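Local coordinates for protein GRMZM2G135359 pseudokinase (Zea mays, PDB 6CPY) that is a receptor-like pseudokinase whose kinase-fold domain, the part in this chain, may bind ATP but probably has little or no catalytic activity, at residues R89-I92 with T93-K97. Residues are numbered along the deposited sequence; the frame is centred on the assembly and turned at random.
Sequences RKKI and TNLSK
The last turns of helix 82-96, which follows the third strand of the five-stranded N-lobe sheet and precedes the fourth in sequence and is thus the alphaC helix of the kinase fold, join Arg-89 to Thr-93 through a doubly used carbonyl. Arg-89 O receives Thr-93 N at 2.9 Å in a nearly straight bond. The same oxygen also takes Thr-93 OG1 at 3.1 Å, the hydroxyl sitting 39° above the carbonyl plane. Thr-93 chi1 of -64° sets OG1 beside its own backbone N and opposite its carbonyl carbon, facing back along the helix. Backbone bonds Asn-94 N to Lys-90 O and Leu-95 N to Lys-91 O continue the ladder; Ser-96 N to Ile-92 O, at 140°, is more bent. On the buried side, the extended Lys-91 chain slants across Leu-95, its CE pressed against CD1 at a tight 3.5 Å. Lys-91 NZ donates hydrogen bonds to the backbone oxygens of Asp-190 and Glu-192, while Ile-92 and Leu-95 pack on Leu-106 of strand 106-112. A valine in place of Thr-93 would probably cost Arg-89 O its hydroxyl donor and leave that extra tie between successive turns unmade. On the partly exposed flank a threonine hydroxyl thus shares a backbone acceptor with the helix bond, whereas on the buried side a lysine's aliphatic chain packs on leucine while its ammonium is met by backbone oxygens.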
loop_
_atom_site.group_PDB
_atom_site.type_symbol
_atom_site.label_atom_id
_atom_site.label_comp_id
_atom_site.label_asym_id
_atom_site.label_seq_id
_atom_site.Cartn_x
_atom_site.Cartn_y
_atom_site.Cartn_z
ATOM N N ARG A 89 13.611 -5.640 12.152
ATOM C CA ARG A 89 14.147 -6.769 11.389
ATOM C C ARG A 89 13.027 -7.662 10.869
ATOM O O ARG A 89 13.105 -8.161 9.755
ATOM C CB ARG A 89 15.129 -7.588 12.230
ATOM C CG ARG A 89 16.370 -6.806 12.617
ATOM C CD ARG A 89 17.406 -7.674 13.311
ATOM N NE ARG A 89 18.694 -6.980 13.325
ATOM C CZ ARG A 89 19.885 -7.550 13.143
ATOM N NH1 ARG A 89 20.005 -8.858 12.923
ATOM N NH2 ARG A 89 20.976 -6.791 13.168
ATOM N N LYS A 90 12.000 -7.855 11.687
ATOM C CA LYS A 90 10.848 -8.678 11.328
ATOM C C LYS A 90 10.144 -8.121 10.096
ATOM O O LYS A 90 9.840 -8.853 9.167
ATOM C CB LYS A 90 9.879 -8.728 12.512
ATOM C CG LYS A 90 8.657 -9.616 12.339
ATOM C CD LYS A 90 8.039 -9.909 13.701
ATOM C CE LYS A 90 8.891 -10.889 14.503
ATOM N NZ LYS A 90 9.169 -10.404 15.883
ATOM N N LYS A 91 9.903 -6.817 10.085
ATOM C CA LYS A 91 9.290 -6.185 8.916
ATOM C C LYS A 91 10.128 -6.404 7.659
ATOM O O LYS A 91 9.599 -6.750 6.610
ATOM C CB LYS A 91 9.062 -4.687 9.143
ATOM C CG LYS A 91 8.529 -3.998 7.891
ATOM C CD LYS A 91 8.146 -2.553 8.096
ATOM C CE LYS A 91 7.569 -2.011 6.798
ATOM N NZ LYS A 91 7.195 -0.579 6.899
ATOM N N ILE A 92 11.440 -6.194 7.755
ATOM C CA ILE A 92 12.310 -6.349 6.595
ATOM C C ILE A 92 12.297 -7.789 6.067
ATOM O O ILE A 92 12.189 -8.011 4.863
ATOM C CB ILE A 92 13.750 -5.900 6.905
ATOM C CG1 ILE A 92 13.791 -4.370 7.025
ATOM C CG2 ILE A 92 14.710 -6.415 5.834
ATOM C CD1 ILE A 92 15.028 -3.818 7.691
ATOM N N THR A 93 12.398 -8.757 6.973
ATOM C CA THR A 93 12.375 -10.164 6.593
ATOM C C THR A 93 11.085 -10.509 5.861
ATOM O O THR A 93 11.129 -11.114 4.799
ATOM C CB THR A 93 12.551 -11.071 7.829
ATOM O OG1 THR A 93 13.844 -10.829 8.393
ATOM C CG2 THR A 93 12.423 -12.549 7.451
ATOM N N ASN A 94 9.955 -10.079 6.406
ATOM C CA ASN A 94 8.658 -10.355 5.789
ATOM C C ASN A 94 8.451 -9.665 4.432
ATOM O O ASN A 94 7.984 -10.299 3.491
ATOM C CB ASN A 94 7.530 -10.030 6.767
ATOM C CG ASN A 94 7.434 -11.051 7.891
ATOM O OD1 ASN A 94 7.319 -10.698 9.064
ATOM N ND2 ASN A 94 7.500 -12.331 7.530
ATOM N N LEU A 95 8.828 -8.392 4.312
ATOM C CA LEU A 95 8.748 -7.718 3.006
ATOM C C LEU A 95 9.768 -8.226 1.991
ATOM O O LEU A 95 9.548 -8.107 0.790
ATOM C CB LEU A 95 8.848 -6.193 3.156
ATOM C CG LEU A 95 7.730 -5.561 3.987
ATOM C CD1 LEU A 95 7.848 -4.043 3.997
ATOM C CD2 LEU A 95 6.355 -5.990 3.486
ATOM N N SER A 96 10.870 -8.816 2.448
ATOM C CA SER A 96 11.844 -9.390 1.513
ATOM C C SER A 96 11.240 -10.538 0.680
ATOM O O SER A 96 11.738 -10.836 -0.395
ATOM C CB SER A 96 13.085 -9.893 2.250
ATOM O OG SER A 96 12.779 -11.057 2.992
ATOM N N LYS A 97 10.171 -11.162 1.177
ATOM C CA LYS A 97 9.489 -12.246 0.456
ATOM C C LYS A 97 8.391 -11.758 -0.497
ATOM O O LYS A 97 7.723 -12.573 -1.137
ATOM C CB LYS A 97 8.888 -13.250 1.447
ATOM C CG LYS A 97 9.880 -13.876 2.422
ATOM C CD LYS A 97 11.176 -14.352 1.770
ATOM C CE LYS A 97 10.970 -15.392 0.673
ATOM N NZ LYS A 97 10.771 -16.773 1.200
#